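Local atomic coordinates of BsaWI endonuclease (Geobacillus stearothermophilus, PDB entry 4ZSF), a protein that is a restriction endonuclease of the PD-(D/E)XK class that binds double-stranded DNA and probably cuts it with the help of metal ions. Residues Ala79-Ser82 with Trp83-Ser86; His89-Glu92 with Glu93-Leu97. All coordinates share one frame; numbering follows the deposited sequence.

Interaction 1: Ala79-Ser82 with Trp83-Ser86; sequences AENS and WKKS. With nucleotides of chain B; nucleotides of chain C.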
# COMPACT_ATOMS: atom_id res chain seq x y z
N ALA A 79 11.35 -7.65 -10.91
CA ALA A 79 11.14 -6.70 -12.02
C ALA A 79 9.89 -5.85 -11.85
O ALA A 79 9.89 -4.64 -12.12
CB ALA A 79 11.08 -7.50 -13.38
N GLU A 80 8.79 -6.51 -11.47
CA GLU A 80 7.56 -5.78 -11.24
C GLU A 80 7.74 -4.71 -10.16
O GLU A 80 7.28 -3.56 -10.30
CB GLU A 80 6.47 -6.82 -10.79
CG GLU A 80 5.16 -6.24 -10.37
CD GLU A 80 4.37 -7.26 -9.51
OE1 GLU A 80 4.93 -8.31 -9.04
OE2 GLU A 80 3.18 -7.02 -9.29
N ASN A 81 8.44 -5.06 -9.09
CA ASN A 81 8.60 -4.07 -8.01
C ASN A 81 9.56 -2.96 -8.37
O ASN A 81 9.45 -1.82 -7.87
CB ASN A 81 9.05 -4.77 -6.73
CG ASN A 81 7.86 -5.38 -5.97
OD1 ASN A 81 6.72 -4.95 -6.19
ND2 ASN A 81 8.10 -6.40 -5.15
N SER A 82 10.48 -3.27 -9.25
CA SER A 82 11.32 -2.24 -9.86
C SER A 82 10.45 -1.23 -10.67
O SER A 82 10.52 -0.00 -10.48
CB SER A 82 12.38 -2.88 -10.76
OG SER A 82 12.97 -1.87 -11.58
N TRP A 83 9.64 -1.76 -11.60
CA TRP A 83 8.72 -0.93 -12.39
C TRP A 83 7.80 -0.13 -11.50
O TRP A 83 7.58 1.07 -11.73
CB TRP A 83 7.88 -1.80 -13.33
CG TRP A 83 6.89 -1.01 -14.09
CD1 TRP A 83 5.53 -0.96 -13.88
CD2 TRP A 83 7.15 -0.25 -15.26
NE1 TRP A 83 4.95 -0.12 -14.83
CE2 TRP A 83 5.92 0.29 -15.71
CE3 TRP A 83 8.33 0.03 -16.01
CZ2 TRP A 83 5.82 1.10 -16.85
CZ3 TRP A 83 8.23 0.86 -17.13
CH2 TRP A 83 6.97 1.35 -17.54
N LYS A 84 7.26 -0.76 -10.47
CA LYS A 84 6.30 -0.08 -9.61
C LYS A 84 6.87 1.14 -8.92
O LYS A 84 6.19 2.12 -8.75
CB LYS A 84 5.78 -0.99 -8.50
CG LYS A 84 4.69 -1.94 -9.06
CD LYS A 84 4.28 -2.94 -7.89
CE LYS A 84 3.07 -3.75 -8.35
NZ LYS A 84 2.57 -4.67 -7.17
N LYS A 85 8.11 1.05 -8.50
CA LYS A 85 8.68 2.18 -7.81
C LYS A 85 9.35 3.22 -8.77
O LYS A 85 9.32 4.42 -8.46
CB LYS A 85 9.71 1.67 -6.76
CG LYS A 85 10.22 2.81 -5.79
CD LYS A 85 9.10 3.34 -4.86
CE LYS A 85 9.64 4.47 -3.96
NZ LYS A 85 8.56 5.08 -3.16
N SER A 86 9.92 2.80 -9.89
CA SER A 86 10.63 3.74 -10.76
C SER A 86 9.77 4.36 -11.89
O SER A 86 10.08 5.47 -12.36
CB SER A 86 11.82 3.07 -11.37
OG SER A 86 11.39 2.07 -12.25
P DG B 9 10.67 -9.36 -0.61
OP1 DG B 9 10.16 -10.74 -0.79
OP2 DG B 9 11.43 -8.97 0.58
O5' DG B 9 11.47 -8.86 -1.85
C5' DG B 9 11.03 -9.20 -3.20
C4' DG B 9 11.49 -8.16 -4.19
O4' DG B 9 10.67 -6.95 -4.03
C3' DG B 9 12.95 -7.73 -4.01
O3' DG B 9 13.53 -7.55 -5.29
C2' DG B 9 12.84 -6.44 -3.17
C1' DG B 9 11.48 -5.87 -3.59
N9 DG B 9 10.73 -5.23 -2.49
C8 DG B 9 10.76 -5.57 -1.15
N7 DG B 9 9.97 -4.80 -0.44
C5 DG B 9 9.42 -3.91 -1.35
C6 DG B 9 8.46 -2.87 -1.17
O6 DG B 9 7.95 -2.52 -0.12
N1 DG B 9 8.14 -2.19 -2.36
C2 DG B 9 8.67 -2.54 -3.58
N2 DG B 9 8.31 -1.78 -4.64
N3 DG B 9 9.54 -3.50 -3.74
C4 DG B 9 9.87 -4.16 -2.60
P DC B 11 15.31 -0.81 -8.62
OP1 DC B 11 15.06 -0.78 -10.10
OP2 DC B 11 16.63 -1.18 -8.05
O5' DC B 11 14.92 0.59 -8.02
C5' DC B 11 13.61 1.16 -8.33
C4' DC B 11 13.32 2.38 -7.46
O4' DC B 11 13.22 1.97 -6.08
C3' DC B 11 14.37 3.49 -7.50
O3' DC B 11 13.67 4.72 -7.79
C2' DC B 11 14.98 3.52 -6.07
C1' DC B 11 13.79 3.00 -5.26
N1 DC B 11 14.09 2.28 -3.99
C2 DC B 11 13.38 2.63 -2.83
O2 DC B 11 12.62 3.63 -2.88
N3 DC B 11 13.60 1.93 -1.68
C4 DC B 11 14.40 0.88 -1.68
N4 DC B 11 14.53 0.19 -0.51
C5 DC B 11 15.14 0.49 -2.86
C6 DC B 11 14.91 1.20 -3.98
P DC C 7 1.72 4.45 -6.61
OP1 DC C 7 1.71 5.42 -7.68
OP2 DC C 7 0.75 4.51 -5.45
O5' DC C 7 1.67 2.99 -7.15
C5' DC C 7 2.57 2.57 -8.17
C4' DC C 7 2.34 1.12 -8.45
O4' DC C 7 2.63 0.32 -7.26
C3' DC C 7 0.89 0.76 -8.87
O3' DC C 7 1.00 -0.16 -9.84
C2' DC C 7 0.28 0.06 -7.63
C1' DC C 7 1.51 -0.53 -6.92
N1 DC C 7 1.46 -0.46 -5.42
C2 DC C 7 2.05 -1.51 -4.67
O2 DC C 7 2.40 -2.55 -5.26
N3 DC C 7 2.16 -1.36 -3.31
C4 DC C 7 1.68 -0.26 -2.72
N4 DC C 7 1.80 -0.15 -1.37
C5 DC C 7 1.15 0.84 -3.47
C6 DC C 7 1.06 0.69 -4.81
O HOH W 1 4.60 -6.48 -6.44
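Glu80 and Lys84, one helical turn apart, lie side by side and point the same way. Lys84 sets its CG beside the backbone N (chi1 -79°) and then runs fully extended, which carries NZ to 3.2 Å from Glu80 OE2, a salt bridge whose hydrogen bond is weak. Shorter bonds hold the same ammonium: Lys84 NZ donates to O2 of DC7 of chain C at 2.9 Å and to water 1 at 2.8 Å. The water probably donates a hydrogen bond to OD1 of Asn81 (2.6 Å), a residue whose side chain crosses that of Lys84 obliquely.

Asn81 points ND2 at chain B, donating to the sugar O4' of DG9 at 2.9 Å with an N-H...O angle of 156°, and its OD1 also accepts from a guanine N2 of the DNA. Asn81 CB sits 3.3 Å from N3 of DG9. Cytosine O2 and guanine N3 are minor-groove atoms, so this turn of helix 70-103 reads as a minor-groove DNA contact; Lys85 NZ agrees, bonding an adenine N3. Shortening Lys84 to an alanine is likely to leave the buried Glu80 carboxylate without its positive mate and DC7 O2 without this donor.

Ser82 meets the DNA phosphate backbone instead: OG donates to OP1 of DC11 of chain B at 2.8 Å, and His60 of the second subunit also bonds it. Trp83 turns to Tyr57 and Trp53 of that subunit.

Interaction 2: His89-Glu92 with Glu93-Leu97; sequences HAFE and EMIKL. With nucleotides of chain B.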
# COMPACT_ATOMS: atom_id res chain seq x y z
N HIS A 89 8.12 7.72 -11.17
CA HIS A 89 9.13 8.78 -11.18
C HIS A 89 9.49 9.15 -12.60
O HIS A 89 9.64 10.33 -12.92
CB HIS A 89 10.38 8.35 -10.39
CG HIS A 89 10.07 8.06 -8.96
ND1 HIS A 89 10.91 7.33 -8.13
CD2 HIS A 89 8.99 8.40 -8.21
CE1 HIS A 89 10.36 7.23 -6.93
NE2 HIS A 89 9.19 7.86 -6.95
N ALA A 90 9.73 8.14 -13.44
CA ALA A 90 10.08 8.43 -14.84
C ALA A 90 8.97 9.27 -15.49
O ALA A 90 9.27 10.18 -16.28
CB ALA A 90 10.29 7.12 -15.70
N PHE A 91 7.71 8.92 -15.22
CA PHE A 91 6.59 9.66 -15.88
C PHE A 91 6.53 11.13 -15.38
O PHE A 91 6.39 12.06 -16.18
CB PHE A 91 5.30 8.93 -15.59
CG PHE A 91 4.09 9.54 -16.30
CD1 PHE A 91 3.90 9.33 -17.64
CD2 PHE A 91 3.13 10.27 -15.56
CE1 PHE A 91 2.76 9.85 -18.30
CE2 PHE A 91 2.01 10.80 -16.23
CZ PHE A 91 1.87 10.60 -17.58
N GLU A 92 6.69 11.34 -14.07
CA GLU A 92 6.78 12.72 -13.56
C GLU A 92 7.89 13.52 -14.20
O GLU A 92 7.75 14.73 -14.53
CB GLU A 92 7.00 12.69 -12.04
CG GLU A 92 5.83 12.06 -11.36
CD GLU A 92 6.22 11.42 -9.98
OE1 GLU A 92 7.32 11.70 -9.45
OE2 GLU A 92 5.41 10.60 -9.50
N GLU A 93 9.06 12.87 -14.30
CA GLU A 93 10.21 13.52 -14.92
C GLU A 93 9.92 13.86 -16.37
O GLU A 93 10.37 14.90 -16.92
CB GLU A 93 11.46 12.59 -14.79
CG GLU A 93 11.85 12.50 -13.30
CD GLU A 93 12.69 11.26 -12.91
OE1 GLU A 93 13.09 10.57 -13.88
OE2 GLU A 93 12.89 10.97 -11.65
N MET A 94 9.20 12.96 -17.04
CA MET A 94 8.83 13.19 -18.43
C MET A 94 7.91 14.44 -18.56
O MET A 94 8.09 15.27 -19.48
CB MET A 94 8.08 11.97 -18.98
CG MET A 94 7.76 12.17 -20.44
SD MET A 94 6.82 10.75 -21.09
CE MET A 94 5.20 11.28 -20.59
N ILE A 95 6.89 14.53 -17.71
CA ILE A 95 6.01 15.67 -17.71
C ILE A 95 6.79 16.97 -17.43
O ILE A 95 6.58 18.02 -18.07
CB ILE A 95 4.87 15.49 -16.66
CG1 ILE A 95 4.05 14.24 -17.03
CG2 ILE A 95 4.01 16.79 -16.58
CD1 ILE A 95 3.44 14.32 -18.50
N LYS A 96 7.67 16.92 -16.45
CA LYS A 96 8.48 18.10 -16.14
C LYS A 96 9.30 18.51 -17.36
O LYS A 96 9.35 19.70 -17.69
CB LYS A 96 9.42 17.81 -14.96
CG LYS A 96 10.41 18.98 -14.65
CD LYS A 96 11.31 18.57 -13.47
CE LYS A 96 12.47 19.56 -13.33
NZ LYS A 96 13.58 19.07 -12.46
N LEU A 97 9.93 17.54 -18.04
CA LEU A 97 10.82 17.88 -19.19
C LEU A 97 9.98 18.44 -20.35
O LEU A 97 10.31 19.48 -20.95
CB LEU A 97 11.62 16.64 -19.63
CG LEU A 97 12.40 16.63 -20.94
CD1 LEU A 97 13.62 17.52 -20.82
CD2 LEU A 97 12.87 15.20 -21.21
P DG B 12 14.44 5.95 -8.36
OP1 DG B 12 13.37 6.82 -8.95
OP2 DG B 12 15.62 5.54 -9.12
O5' DG B 12 15.00 6.71 -7.08
C5' DG B 12 14.14 7.57 -6.36
C4' DG B 12 14.77 7.91 -5.01
O4' DG B 12 14.91 6.72 -4.23
C3' DG B 12 16.13 8.53 -5.07
O3' DG B 12 15.94 9.86 -4.72
C2' DG B 12 16.96 7.77 -4.00
C1' DG B 12 15.90 6.95 -3.27
N9 DG B 12 16.34 5.64 -2.76
C8 DG B 12 17.12 4.69 -3.40
N7 DG B 12 17.31 3.61 -2.69
C5 DG B 12 16.60 3.86 -1.51
C6 DG B 12 16.49 3.10 -0.34
O6 DG B 12 16.96 2.02 -0.13
N1 DG B 12 15.71 3.73 0.63
C2 DG B 12 15.14 4.97 0.49
N2 DG B 12 14.43 5.43 1.53
N3 DG B 12 15.26 5.71 -0.60
C4 DG B 12 16.01 5.10 -1.54
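Phe91 meets Met94 and Ile95 on one flank of helix 70-103, at the i to i+3 and i to i+4 spacings of an alpha-helix, where the helix packs against the sheet of the nuclease domain. The apolar group comes first. Ile95 CG1 lies over one face of the Phe91 ring, offset toward its rim, with CE2 the nearest ring atom at 4.1 Å. Met94, bent at its last torsion (chi3 84°), brings CE obliquely to Phe91 CE1 at 3.6 Å. Phe226 of strand 222-226 touches both Phe91 and Ile95.

Backbone hydrogen bonds form the second group. Glu93 N reaches His89 O at 2.9 Å, and Ile95 N reaches Phe91 O at 2.9 Å, nearly straight at 166°; Met94 N and Lys96 N continue the same pattern.

The charged and polar ends, the third group, find partners outside this stretch. The Glu93 chain passes close to the backbone, CG 3.1 Å from His89 O, before its carboxylate forms salt bridges with the second subunit, OE2 with Lys30 and OE1 with Arg34. Lys96 pairs with Asp115. The His89 ring meets the DNA edge-on, with the phosphorus of DG12 of chain B in the ring plane: His89 ND1 donates to OP1 of that nucleotide at 2.6 Å, with an N-H...O angle of 161°.

In the fold
Both contacts are turns of the one helix 70-103, in series, their centres 16 Å apart, and both touch the second subunit and the DNA. In interaction 1 every touching residue is buried once partner subunit and DNA are counted; its chemistry towards the DNA is polar, with a water shared by Asn81 and Lys84, while Trp83 packs among aromatic rings of the second subunit. Interaction 2 is only partly buried and more divided. Phe91 and Ile95 lie against strand 222-226, whereas Met94 and Ala90 pack on the second subunit alongside the Glu93 salt bridges. The DNA is met differently as well: bases, sugar and phosphate at 79-86, a phosphate at 89-97.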